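Local coordinates for protein beta-lactamase (PDB 6NHS) that probably hydrolyses the beta-lactam ring of penicillin-like antibiotics, as a class D serine beta-lactamase of the penicillin-binding-protein transpeptidase family, at residues V22-S27 with L253-L258; N29-K34 with R245-R250; A84-D89 with Q117-K122; T102-A107 with Q187-Y192. All blocks are in the same frame, centred on the assembly; numbering follows the deposited sequence.

Contact 1: residues V22-S27 with L253-L258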
loop_
_atom_site.group_PDB
_atom_site.type_symbol
_atom_site.label_atom_id
_atom_site.label_comp_id
_atom_site.label_asym_id
_atom_site.label_seq_id
_atom_site.Cartn_x
_atom_site.Cartn_y
_atom_site.Cartn_z
ATOM N N VAL A 22 -19.347 -7.638 15.473
ATOM C CA VAL A 22 -18.044 -7.587 16.128
ATOM C C VAL A 22 -17.608 -6.133 16.250
ATOM O O VAL A 22 -17.799 -5.335 15.326
ATOM C CB VAL A 22 -17.001 -8.421 15.356
ATOM C CG1 VAL A 22 -16.993 -8.029 13.886
ATOM C CG2 VAL A 22 -15.621 -8.263 15.971
ATOM N N ASN A 23 -17.024 -5.785 17.393
ATOM C CA ASN A 23 -16.546 -4.425 17.642
ATOM C C ASN A 23 -15.094 -4.324 17.179
ATOM O O ASN A 23 -14.168 -4.691 17.906
ATOM C CB ASN A 23 -16.695 -4.071 19.118
ATOM C CG ASN A 23 -16.382 -2.613 19.406
ATOM O OD1 ASN A 23 -16.291 -1.789 18.495
ATOM N ND2 ASN A 23 -16.223 -2.287 20.683
ATOM N N LEU A 24 -14.893 -3.828 15.956
ATOM C CA LEU A 24 -13.542 -3.610 15.458
ATOM C C LEU A 24 -12.897 -2.370 16.059
ATOM O O LEU A 24 -11.677 -2.217 15.968
ATOM C CB LEU A 24 -13.543 -3.502 13.932
ATOM C CG LEU A 24 -13.850 -4.787 13.161
ATOM C CD1 LEU A 24 -13.646 -4.577 11.665
ATOM C CD2 LEU A 24 -13.005 -5.956 13.680
ATOM N N GLY A 25 -13.683 -1.482 16.666
ATOM C CA GLY A 25 -13.094 -0.348 17.354
ATOM C C GLY A 25 -12.395 -0.702 18.650
ATOM O O GLY A 25 -11.668 0.137 19.193
ATOM N N ARG A 26 -12.591 -1.924 19.148
ATOM C CA ARG A 26 -12.018 -2.305 20.433
ATOM C C ARG A 26 -10.493 -2.258 20.393
ATOM O O ARG A 26 -9.856 -1.721 21.307
ATOM C CB ARG A 26 -12.511 -3.695 20.833
ATOM C CG ARG A 26 -11.948 -4.171 22.154
ATOM C CD ARG A 26 -12.346 -5.598 22.461
ATOM N NE ARG A 26 -11.374 -6.217 23.358
ATOM C CZ ARG A 26 -11.618 -7.286 24.108
ATOM N NH1 ARG A 26 -12.814 -7.859 24.082
ATOM N NH2 ARG A 26 -10.665 -7.777 24.893
ATOM N N SER A 27 -9.891 -2.807 19.334
ATOM C CA SER A 27 -8.433 -2.826 19.240
ATOM C C SER A 27 -7.860 -1.414 19.219
ATOM O O SER A 27 -6.805 -1.156 19.812
ATOM C CB SER A 27 -8.002 -3.593 17.991
ATOM O OG SER A 27 -8.761 -4.780 17.837
ATOM N N LEU A 253 -8.566 -8.768 12.063
ATOM C CA LEU A 253 -8.758 -10.022 11.340
ATOM C C LEU A 253 -9.036 -11.181 12.292
ATOM O O LEU A 253 -9.892 -12.029 12.013
ATOM C CB LEU A 253 -7.531 -10.318 10.478
ATOM C CG LEU A 253 -7.279 -9.333 9.332
ATOM C CD1 LEU A 253 -5.937 -9.605 8.669
ATOM C CD2 LEU A 253 -8.403 -9.391 8.309
ATOM N N LYS A 254 -8.330 -11.236 13.425
ATOM C CA LYS A 254 -8.586 -12.306 14.387
ATOM C C LYS A 254 -9.969 -12.165 15.015
ATOM O O LYS A 254 -10.631 -13.168 15.299
ATOM C CB LYS A 254 -7.499 -12.324 15.460
ATOM C CG LYS A 254 -6.204 -12.970 14.988
ATOM C CD LYS A 254 -5.271 -13.285 16.139
ATOM C CE LYS A 254 -4.443 -12.075 16.535
ATOM N NZ LYS A 254 -2.999 -12.436 16.621
ATOM N N ALA A 255 -10.427 -10.927 15.231
ATOM C CA ALA A 255 -11.782 -10.713 15.732
ATOM C C ALA A 255 -12.835 -11.269 14.784
ATOM O O ALA A 255 -13.945 -11.590 15.223
ATOM C CB ALA A 255 -12.030 -9.223 15.969
ATOM N N LEU A 256 -12.513 -11.382 13.500
ATOM C CA LEU A 256 -13.387 -11.996 12.515
ATOM C C LEU A 256 -13.161 -13.498 12.385
ATOM O O LEU A 256 -13.765 -14.128 11.511
ATOM C CB LEU A 256 -13.192 -11.320 11.157
ATOM C CG LEU A 256 -13.532 -9.828 11.134
ATOM C CD1 LEU A 256 -13.075 -9.191 9.841
ATOM C CD2 LEU A 256 -15.021 -9.619 11.338
ATOM N N GLY A 257 -12.309 -14.081 13.224
ATOM C CA GLY A 257 -12.023 -15.501 13.154
ATOM C C GLY A 257 -10.940 -15.893 12.178
ATOM O O GLY A 257 -10.814 -17.081 11.859
ATOM N N LEU A 258 -10.136 -14.947 11.713
ATOM C CA LEU A 258 -9.151 -15.196 10.673
ATOM C C LEU A 258 -7.750 -15.253 11.274
ATOM O O LEU A 258 -7.565 -15.156 12.491
ATOM C CB LEU A 258 -9.258 -14.126 9.582
ATOM C CG LEU A 258 -10.634 -14.062 8.911
ATOM C CD1 LEU A 258 -10.762 -12.814 8.044
ATOM C CD2 LEU A 258 -10.861 -15.325 8.084
#
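Val22 meets Ala255 and Leu256 where the two ends of the chain come together, the N-terminal approach to helix 25-30 lying against the last turn of helix 239-255. In this penicillin-recognising fold the two terminal helices pack on one face of the antiparallel sheet, and 22-27 with 253-258 is an example of termini joined by side chains alone, with no hydrogen bond between them. Val22 forks over the end of the helix. Its CG2 reaches the methyl of Ala255 at 3.7 Å (CG2 to CB), while CG1, set between the backbone N and the carbonyl carbon by a chi1 of 51°, turns to Leu256. Asn23 faces away and serves its own segment: its OD1 accepts a weak, bent capping bond from Gly25 N (3.2 Å), at the turn that leads into the helix. Leu24 then brings CD2 to within 4.1 Å of Ala255 CB, so that Val22 and Leu24 both touch that methyl; Leu24 also packs on Ile37, Tyr48 and His50, which links the contact to the edge of the sheet. On the other segment, Gly257 with its positive phi closes a Schellman motif, in which Gly257 N bonds Lys254 O and Leu258 N bonds Leu253 O. Leu256, held within that turn just before Gly257, lies across Val22 at about a right angle, its CD2 3.6 Å from Val22 CG1.

Contact 2: residues N29-K34 with R245-R250. With EDO (1,2-ethanediol), chain E.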
loop_
_atom_site.group_PDB
_atom_site.type_symbol
_atom_site.label_atom_id
_atom_site.label_comp_id
_atom_site.label_asym_id
_atom_site.label_seq_id
_atom_site.Cartn_x
_atom_site.Cartn_y
_atom_site.Cartn_z
ATOM N N ASN A 29 -9.019 1.392 20.637
ATOM C CA ASN A 29 -9.032 2.050 21.936
ATOM C C ASN A 29 -8.086 1.375 22.919
ATOM O O ASN A 29 -7.524 2.048 23.790
ATOM C CB ASN A 29 -10.457 2.091 22.483
ATOM C CG ASN A 29 -11.404 2.860 21.573
ATOM O OD1 ASN A 29 -11.058 3.924 21.052
ATOM N ND2 ASN A 29 -12.598 2.318 21.366
ATOM N N GLN A 30 -7.886 0.060 22.791
ATOM C CA GLN A 30 -6.924 -0.631 23.647
ATOM C C GLN A 30 -5.515 -0.099 23.420
ATOM O O GLN A 30 -4.769 0.153 24.373
ATOM C CB GLN A 30 -6.972 -2.138 23.387
ATOM C CG GLN A 30 -8.312 -2.797 23.686
ATOM C CD GLN A 30 -8.362 -3.447 25.046
ATOM O OE1 GLN A 30 -7.331 -3.818 25.603
ATOM N NE2 GLN A 30 -9.566 -3.592 25.593
ATOM N N LEU A 31 -5.136 0.083 22.156
ATOM C CA LEU A 31 -3.824 0.607 21.805
ATOM C C LEU A 31 -3.752 2.126 21.866
ATOM O O LEU A 31 -2.681 2.688 21.618
ATOM C CB LEU A 31 -3.432 0.122 20.409
ATOM C CG LEU A 31 -3.406 -1.401 20.297
ATOM C CD1 LEU A 31 -3.193 -1.840 18.869
ATOM C CD2 LEU A 31 -2.325 -1.991 21.204
ATOM N N GLY A 32 -4.855 2.798 22.189
ATOM C CA GLY A 32 -4.837 4.243 22.338
ATOM C C GLY A 32 -4.560 5.005 21.061
ATOM O O GLY A 32 -3.932 6.067 21.108
ATOM N N ILE A 33 -5.015 4.497 19.919
ATOM C CA ILE A 33 -4.780 5.162 18.645
ATOM C C ILE A 33 -6.117 5.538 18.017
ATOM O O ILE A 33 -7.137 4.866 18.212
ATOM C CB ILE A 33 -3.946 4.296 17.674
ATOM C CG1 ILE A 33 -4.826 3.256 16.987
ATOM C CG2 ILE A 33 -2.800 3.600 18.408
ATOM C CD1 ILE A 33 -4.080 2.401 16.011
ATOM N N LYS A 34 -6.105 6.634 17.266
ATOM C CA LYS A 34 -7.253 7.076 16.493
ATOM C C LYS A 34 -7.068 6.633 15.051
ATOM O O LYS A 34 -5.979 6.784 14.487
ATOM C CB LYS A 34 -7.410 8.594 16.566
ATOM C CG LYS A 34 -7.604 9.125 17.975
ATOM C CD LYS A 34 -7.907 10.613 17.961
ATOM C CE LYS A 34 -8.156 11.145 19.367
ATOM N NZ LYS A 34 -8.469 12.604 19.351
ATOM N N ARG A 245 -0.036 0.067 13.276
ATOM C CA ARG A 245 -0.555 -0.093 11.917
ATOM C C ARG A 245 -0.870 -1.553 11.616
ATOM O O ARG A 245 -1.974 -1.890 11.176
ATOM C CB ARG A 245 0.459 0.439 10.903
ATOM C CG ARG A 245 0.611 1.947 10.869
ATOM C CD ARG A 245 1.730 2.333 9.927
ATOM N NE ARG A 245 3.021 1.815 10.381
ATOM C CZ ARG A 245 4.154 1.964 9.706
ATOM N NH1 ARG A 245 5.290 1.466 10.180
ATOM N NH2 ARG A 245 4.150 2.619 8.552
ATOM N N ILE A 246 0.100 -2.435 11.850
ATOM C CA ILE A 246 -0.099 -3.852 11.574
ATOM C C ILE A 246 -0.868 -4.523 12.707
ATOM O O ILE A 246 -1.715 -5.390 12.467
ATOM C CB ILE A 246 1.264 -4.519 11.312
ATOM C CG1 ILE A 246 1.812 -4.043 9.961
ATOM C CG2 ILE A 246 1.158 -6.039 11.366
ATOM C CD1 ILE A 246 3.192 -4.515 9.648
ATOM N N GLU A 247 -0.615 -4.108 13.952
ATOM C CA GLU A 247 -1.233 -4.774 15.094
ATOM C C GLU A 247 -2.753 -4.614 15.093
ATOM O O GLU A 247 -3.478 -5.570 15.401
ATOM C CB GLU A 247 -0.625 -4.246 16.394
ATOM C CG GLU A 247 -1.119 -4.946 17.657
ATOM C CD GLU A 247 -0.813 -6.437 17.681
ATOM O OE1 GLU A 247 0.109 -6.880 16.970
ATOM O OE2 GLU A 247 -1.509 -7.169 18.413
ATOM N N VAL A 248 -3.265 -3.425 14.756
ATOM C CA VAL A 248 -4.723 -3.295 14.738
ATOM C C VAL A 248 -5.307 -4.094 13.587
ATOM O O VAL A 248 -6.415 -4.632 13.701
ATOM C CB VAL A 248 -5.193 -1.827 14.676
ATOM C CG1 VAL A 248 -4.676 -1.050 15.850
ATOM C CG2 VAL A 248 -4.792 -1.170 13.373
ATOM N N THR A 249 -4.584 -4.189 12.468
ATOM C CA THR A 249 -5.025 -5.051 11.380
ATOM C C THR A 249 -5.083 -6.504 11.838
ATOM O O THR A 249 -6.077 -7.202 11.605
ATOM C CB THR A 249 -4.093 -4.895 10.176
ATOM O OG1 THR A 249 -3.965 -3.507 9.847
ATOM C CG2 THR A 249 -4.653 -5.631 8.970
ATOM N N ARG A 250 -4.026 -6.967 12.517
ATOM C CA ARG A 250 -3.999 -8.328 13.051
ATOM C C ARG A 250 -5.176 -8.584 13.977
ATOM O O ARG A 250 -5.892 -9.581 13.836
ATOM C CB ARG A 250 -2.698 -8.582 13.819
ATOM C CG ARG A 250 -1.453 -8.630 13.003
ATOM C CD ARG A 250 -0.306 -9.181 13.850
ATOM N NE ARG A 250 0.869 -9.359 13.020
ATOM C CZ ARG A 250 1.083 -10.436 12.279
ATOM N NH1 ARG A 250 2.178 -10.515 11.536
ATOM N NH2 ARG A 250 0.212 -11.440 12.306
HETATM C C1 EDO E . 6.772 3.114 6.033
HETATM O O1 EDO E . 6.055 1.915 5.729
HETATM C C2 EDO E . 7.163 3.084 7.505
HETATM O O2 EDO E . 7.417 1.732 7.902
#
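Leu31 and Ile33 both touch Val248, and this apolar contact carries most of the meeting between 29-34 and 245-250. Leu31 CD1 and Ile33 CD1 converge on one methyl, Val248 CG1, each at 3.5 Å, the leucine pair being tighter than ordinary van der Waals contact. Ile33 and Val248 meet tip to tip: a chi1 of 80° puts CG1 of the isoleucine between its backbone N and carbonyl carbon, and the extended chain beyond carries CD1 to the helix. Leu31 also rests on the aliphatic part of Glu247, with CD1 3.9 Å from Glu247 CG and the two side chains crossing at about a right angle. Glu247 bends at chi2, and its OE2 makes a salt bridge with Arg251, one turn further along the helix.

Among the backbone features, Gly32, between the two apolar residues, has positive phi and is the C-prime residue of the Schellman motif that ends helix 25-30.

The side-chain hydrogen bonds described here lie on the 245-250 side. Thr249 OG1 donates to Arg245 O at 2.9 Å, in the carbonyl plane. The Arg245 guanidinium is held by the carbonyls of Ala242 and Gly205, and its NH1 gives a 3.1 Å bond to O2 of a 1,2-ethanediol, probably from the crystallisation liquor. With no hydrogen bond across the segments, the turn that follows helix 25-30 is joined to helix 239-255 by aliphatic packing, while Glu247 and Arg245 find their polar partners outside the contact.

Contact 3: residues A84-D89 with Q117-K122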
loop_
_atom_site.group_PDB
_atom_site.type_symbol
_atom_site.label_atom_id
_atom_site.label_comp_id
_atom_site.label_asym_id
_atom_site.label_seq_id
_atom_site.Cartn_x
_atom_site.Cartn_y
_atom_site.Cartn_z
ATOM N N ALA A 84 15.753 -7.597 -11.097
ATOM C CA ALA A 84 16.541 -6.557 -11.745
ATOM C C ALA A 84 17.021 -5.541 -10.713
ATOM O O ALA A 84 16.271 -5.135 -9.818
ATOM C CB ALA A 84 15.715 -5.862 -12.840
ATOM N N ILE A 85 18.278 -5.127 -10.845
ATOM C CA ILE A 85 18.953 -4.306 -9.841
ATOM C C ILE A 85 18.891 -2.844 -10.251
ATOM O O ILE A 85 19.096 -2.505 -11.423
ATOM C CB ILE A 85 20.420 -4.749 -9.659
ATOM C CG1 ILE A 85 20.498 -6.123 -8.985
ATOM C CG2 ILE A 85 21.208 -3.711 -8.841
ATOM C CD1 ILE A 85 21.888 -6.758 -9.075
ATOM N N LEU A 86 18.588 -1.974 -9.290
ATOM C CA LEU A 86 18.964 -0.571 -9.368
ATOM C C LEU A 86 20.026 -0.317 -8.308
ATOM O O LEU A 86 19.912 -0.803 -7.174
ATOM C CB LEU A 86 17.766 0.358 -9.157
ATOM C CG LEU A 86 16.636 0.334 -10.188
ATOM C CD1 LEU A 86 15.550 1.353 -9.799
ATOM C CD2 LEU A 86 17.152 0.609 -11.593
ATOM N N THR A 87 21.067 0.421 -8.673
ATOM C CA THR A 87 22.190 0.583 -7.763
ATOM C C THR A 87 22.030 1.827 -6.897
ATOM O O THR A 87 21.492 2.854 -7.319
ATOM C CB THR A 87 23.518 0.641 -8.526
ATOM O OG1 THR A 87 23.448 1.615 -9.579
ATOM C CG2 THR A 87 23.860 -0.729 -9.117
ATOM N N TRP A 88 22.513 1.714 -5.666
ATOM C CA TRP A 88 22.559 2.850 -4.756
ATOM C C TRP A 88 23.466 3.944 -5.318
ATOM O O TRP A 88 24.533 3.663 -5.875
ATOM C CB TRP A 88 23.056 2.350 -3.396
ATOM C CG TRP A 88 23.343 3.372 -2.356
ATOM C CD1 TRP A 88 22.531 4.385 -1.950
ATOM C CD2 TRP A 88 24.512 3.434 -1.535
ATOM N NE1 TRP A 88 23.144 5.102 -0.945
ATOM C CE2 TRP A 88 24.359 4.532 -0.671
ATOM C CE3 TRP A 88 25.691 2.679 -1.465
ATOM C CZ2 TRP A 88 25.334 4.892 0.264
ATOM C CZ3 TRP A 88 26.663 3.042 -0.538
ATOM C CH2 TRP A 88 26.473 4.137 0.314
ATOM N N ASP A 89 23.038 5.206 -5.178
ATOM C CA ASP A 89 23.811 6.333 -5.697
ATOM C C ASP A 89 24.922 6.799 -4.757
ATOM O O ASP A 89 25.569 7.815 -5.045
ATOM C CB ASP A 89 22.890 7.515 -6.028
ATOM C CG ASP A 89 22.179 8.079 -4.805
ATOM O OD1 ASP A 89 22.432 7.628 -3.663
ATOM O OD2 ASP A 89 21.348 8.991 -4.999
ATOM N N GLN A 117 11.534 6.204 -6.548
ATOM C CA GLN A 117 11.655 7.495 -7.215
ATOM C C GLN A 117 12.316 7.346 -8.583
ATOM O O GLN A 117 11.931 8.028 -9.541
ATOM C CB GLN A 117 12.426 8.471 -6.332
ATOM C CG GLN A 117 11.630 8.947 -5.117
ATOM C CD GLN A 117 12.450 9.845 -4.214
ATOM O OE1 GLN A 117 13.557 9.490 -3.809
ATOM N NE2 GLN A 117 11.924 11.023 -3.915
ATOM N N VAL A 118 13.308 6.456 -8.700
ATOM C CA VAL A 118 13.878 6.162 -10.015
ATOM C C VAL A 118 12.802 5.599 -10.938
ATOM O O VAL A 118 12.672 6.016 -12.095
ATOM C CB VAL A 118 15.068 5.189 -9.893
ATOM C CG1 VAL A 118 15.577 4.798 -11.284
ATOM C CG2 VAL A 118 16.190 5.798 -9.058
ATOM N N LEU A 119 12.010 4.645 -10.433
ATOM C CA LEU A 119 10.967 4.041 -11.260
ATOM C C LEU A 119 10.001 5.097 -11.779
ATOM O O LEU A 119 9.654 5.101 -12.964
ATOM C CB LEU A 119 10.210 2.976 -10.468
ATOM C CG LEU A 119 10.995 1.746 -9.991
ATOM C CD1 LEU A 119 10.049 0.769 -9.308
ATOM C CD2 LEU A 119 11.714 1.057 -11.154
ATOM N N ALA A 120 9.583 6.019 -10.906
ATOM C CA ALA A 120 8.621 7.043 -11.305
ATOM C C ALA A 120 9.203 7.974 -12.360
ATOM O O ALA A 120 8.508 8.347 -13.312
ATOM C CB ALA A 120 8.166 7.836 -10.079
ATOM N N ARG A 121 10.471 8.374 -12.200
ATOM C CA ARG A 121 11.105 9.231 -13.196
ATOM C C ARG A 121 11.172 8.541 -14.548
ATOM O O ARG A 121 10.923 9.167 -15.586
ATOM C CB ARG A 121 12.511 9.639 -12.745
ATOM C CG ARG A 121 12.562 10.536 -11.521
ATOM C CD ARG A 121 14.022 10.907 -11.152
ATOM N NE ARG A 121 14.075 11.370 -9.773
ATOM C CZ ARG A 121 14.690 10.741 -8.779
ATOM N NH1 ARG A 121 15.378 9.627 -9.004
ATOM N NH2 ARG A 121 14.633 11.251 -7.554
ATOM N N LYS A 122 11.506 7.250 -14.557
ATOM C CA LYS A 122 11.646 6.527 -15.817
ATOM C C LYS A 122 10.289 6.269 -16.464
ATOM O O LYS A 122 10.167 6.301 -17.694
ATOM C CB LYS A 122 12.397 5.219 -15.581
ATOM C CG LYS A 122 13.861 5.433 -15.177
ATOM C CD LYS A 122 14.556 4.111 -14.877
ATOM C CE LYS A 122 14.810 3.296 -16.133
ATOM N NZ LYS A 122 15.510 2.010 -15.778
#
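Leu86 sends CD1 against the helix side of 117-122 and there meets two residues in succession. The nearer is Val118, whose CG1 lies 3.8 Å from Leu86 CD1 and whose CB is almost as close; the two side chains slide past each other in opposite directions. Leu119 supplies the second wall, its CD2 4.1 Å from the same Leu86 CD1. The methyl is thus shared between consecutive helix residues, and no hydrogen bond crosses the segments.

Torsion explains the valine's part: CG1 stands anti to the backbone N (chi1 175°), which brings it to the leucine. Around this first shell, Trp114 and Phe115 from the preceding turn of helix 113-123 also pack on Leu86, and Ile79 covers Leu119. Lys122 makes no contact within 4.5 Å with 84-89; its NZ bonds the carbonyl of Val78.

Further out, the backbone of Leu86 pairs with Thr102, and a salt bridge from Arg121 to Asp149 ties the helix to another part of the chain. What results is a small two-stranded antiparallel sheet, 85-86 with 102-103, laid on a helix of the mainly helical region that accompanies the large sheet in class D beta-lactamases.

Contact 4: residues T102-A107 with Q187-Y192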
loop_
_atom_site.group_PDB
_atom_site.type_symbol
_atom_site.label_atom_id
_atom_site.label_comp_id
_atom_site.label_asym_id
_atom_site.label_seq_id
_atom_site.Cartn_x
_atom_site.Cartn_y
_atom_site.Cartn_z
ATOM N N THR A 102 19.736 -2.724 -4.687
ATOM C CA THR A 102 18.560 -3.513 -4.331
ATOM C C THR A 102 17.760 -3.845 -5.592
ATOM O O THR A 102 18.117 -3.456 -6.706
ATOM C CB THR A 102 17.721 -2.777 -3.276
ATOM O OG1 THR A 102 16.814 -3.691 -2.639
ATOM C CG2 THR A 102 16.935 -1.630 -3.900
ATOM N N ASN A 103 16.692 -4.612 -5.404
ATOM C CA ASN A 103 15.751 -4.942 -6.462
ATOM C C ASN A 103 14.361 -4.579 -5.956
ATOM O O ASN A 103 14.197 -4.128 -4.816
ATOM C CB ASN A 103 15.865 -6.423 -6.872
ATOM C CG ASN A 103 15.541 -7.396 -5.730
ATOM O OD1 ASN A 103 14.595 -7.200 -4.973
ATOM N ND2 ASN A 103 16.327 -8.472 -5.628
ATOM N N ILE A 104 13.345 -4.790 -6.795
ATOM C CA ILE A 104 12.026 -4.275 -6.444
ATOM C C ILE A 104 11.420 -5.069 -5.291
ATOM O O ILE A 104 10.662 -4.515 -4.483
ATOM C CB ILE A 104 11.108 -4.234 -7.686
ATOM C CG1 ILE A 104 9.872 -3.370 -7.419
ATOM C CG2 ILE A 104 10.686 -5.636 -8.124
ATOM C CD1 ILE A 104 9.020 -3.140 -8.664
ATOM N N ARG A 105 11.747 -6.361 -5.173
ATOM C CA ARG A 105 11.218 -7.148 -4.064
ATOM C C ARG A 105 11.763 -6.651 -2.732
ATOM O O ARG A 105 11.012 -6.496 -1.762
ATOM C CB ARG A 105 11.544 -8.633 -4.248
ATOM C CG ARG A 105 11.143 -9.484 -3.036
ATOM C CD ARG A 105 11.453 -10.967 -3.224
ATOM N NE ARG A 105 10.561 -11.580 -4.202
ATOM C CZ ARG A 105 10.876 -11.787 -5.475
ATOM N NH1 ARG A 105 12.078 -11.447 -5.932
ATOM N NH2 ARG A 105 9.989 -12.344 -6.290
ATOM N N GLN A 106 13.074 -6.402 -2.664
ATOM C CA GLN A 106 13.661 -5.922 -1.421
ATOM C C GLN A 106 13.353 -4.444 -1.194
ATOM O O GLN A 106 13.185 -4.026 -0.039
ATOM C CB GLN A 106 15.174 -6.184 -1.410
ATOM C CG GLN A 106 15.557 -7.682 -1.509
ATOM C CD GLN A 106 14.876 -8.524 -0.436
ATOM O OE1 GLN A 106 14.938 -8.206 0.754
ATOM N NE2 GLN A 106 14.205 -9.591 -0.856
ATOM N N ALA A 107 13.262 -3.645 -2.264
ATOM C CA ALA A 107 12.845 -2.252 -2.098
ATOM C C ALA A 107 11.425 -2.174 -1.549
ATOM O O ALA A 107 11.120 -1.324 -0.700
ATOM C CB ALA A 107 12.955 -1.500 -3.426
ATOM N N GLN A 187 2.112 -9.459 -6.942
ATOM C CA GLN A 187 1.462 -10.212 -5.878
ATOM C C GLN A 187 2.474 -11.017 -5.075
ATOM O O GLN A 187 2.291 -11.209 -3.870
ATOM C CB GLN A 187 0.370 -11.113 -6.464
ATOM C CG GLN A 187 -0.838 -10.300 -6.957
ATOM C CD GLN A 187 -1.883 -11.131 -7.675
ATOM O OE1 GLN A 187 -1.561 -12.035 -8.454
ATOM N NE2 GLN A 187 -3.153 -10.817 -7.422
ATOM N N ASP A 188 3.569 -11.452 -5.704
ATOM C CA ASP A 188 4.571 -12.211 -4.965
ATOM C C ASP A 188 5.373 -11.321 -4.024
ATOM O O ASP A 188 5.637 -11.711 -2.879
ATOM C CB ASP A 188 5.502 -12.949 -5.922
ATOM C CG ASP A 188 6.391 -13.942 -5.203
ATOM O OD1 ASP A 188 5.870 -14.961 -4.713
ATOM O OD2 ASP A 188 7.612 -13.702 -5.119
ATOM N N ILE A 189 5.785 -10.130 -4.479
ATOM C CA ILE A 189 6.585 -9.274 -3.609
ATOM C C ILE A 189 5.748 -8.658 -2.493
ATOM O O ILE A 189 6.313 -8.177 -1.506
ATOM C CB ILE A 189 7.317 -8.156 -4.389
ATOM C CG1 ILE A 189 6.356 -7.034 -4.783
ATOM C CG2 ILE A 189 8.066 -8.720 -5.612
ATOM C CD1 ILE A 189 7.049 -5.894 -5.553
HETATM N N MSE A 190 4.422 -8.665 -2.618
HETATM C CA MSE A 190 3.534 -8.185 -1.559
HETATM C C MSE A 190 3.410 -9.156 -0.384
HETATM O O MSE A 190 2.857 -8.799 0.648
HETATM C CB MSE A 190 2.128 -7.912 -2.109
HETATM C CG MSE A 190 2.013 -6.687 -3.006
HETATM SE SE MSE A 190 0.220 -6.540 -3.744
HETATM C CE MSE A 190 -0.751 -6.220 -2.078
ATOM N N ILE A 191 3.901 -10.388 -0.536
ATOM C CA ILE A 191 3.729 -11.375 0.528
ATOM C C ILE A 191 4.422 -10.872 1.784
ATOM O O ILE A 191 5.637 -10.637 1.790
ATOM C CB ILE A 191 4.268 -12.747 0.105
ATOM C CG1 ILE A 191 3.429 -13.351 -1.026
ATOM C CG2 ILE A 191 4.313 -13.700 1.323
ATOM C CD1 ILE A 191 4.007 -14.667 -1.570
ATOM N N TYR A 192 3.649 -10.695 2.854
ATOM C CA TYR A 192 4.152 -10.226 4.139
ATOM C C TYR A 192 4.289 -11.345 5.163
ATOM O O TYR A 192 5.283 -11.399 5.899
ATOM C CB TYR A 192 3.228 -9.132 4.701
ATOM C CG TYR A 192 3.623 -8.668 6.083
ATOM C CD1 TYR A 192 4.723 -7.840 6.267
ATOM C CD2 TYR A 192 2.912 -9.072 7.206
ATOM C CE1 TYR A 192 5.099 -7.423 7.530
ATOM C CE2 TYR A 192 3.277 -8.657 8.471
ATOM C CZ TYR A 192 4.372 -7.833 8.627
ATOM O OH TYR A 192 4.747 -7.417 9.884
HETATM O O HOH W 1 8.846 -7.914 -0.638
#
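Arg105 and Asp188 form the salt bridge of this contact, NH2 donating to OD2 over 3.0 Å with an N-H...O angle of 161°; the bond holds for the conformer described, Arg105 having been modelled in two. Asp188 OD2 accepts the N-H on its anti lone pair and sits near the guanidinium plane, yet the two flat groups are turned 73° apart, so the carboxylate offers a single oxygen and does not lie alongside the arginine. The same NH2 also pairs with Asp82, its stronger partner, and the arginine therefore probably shares its charge between two acids.

A water supplies a second polar link, donating to Arg105 O at 2.8 Å and to Ile189 O at 2.7 Å. Asn103 is the N-cap of helix 104-110: its OD1 accepts from Gln106 N at 2.9 Å, nearly along the C=O axis. The contact thus joins the start of that helix to the last part of helix 180-189, just ahead of 191-194, an outermost strand of the large antiparallel sheet in this penicillin-recognising fold.

Beneath the polar pair, Ile189 packs on the arginine from CA outward. Its CG2 touches Arg105 CB at 3.7 Å, and the same CG2 also lies over one face of the guanidinium, offset toward the rim. The other branch of Ile189 turns to Ile104, where CD1 lies 4.2 Å from Ile104 CG1; Ser70 of helix 65-76 touches both isoleucines.

Contacts 1 and 2 are neighbours, their centres about 11 Å apart, and both bring the flanks of helix 25-30 against the C-terminal helix 239-255 and its end; each closes a loop that encloses nearly the whole chain, contact 2 nested within contact 1. Contacts 3 and 4 lie inside both loops, their centres about 14 Å apart, and their segments alternate along the sequence. They share the small sheet, where Leu86 pairs with Thr102, and helices 104-110 and 113-123 follow one another. Contacts 1 and 3 stand on opposite sides of the chain's centre, their centres about 39 Å apart. Contact 4 bridges the halves: Tyr192 touches Ile246 and Arg250 of contact 2, connecting the helical region to the sheet and its terminal helices.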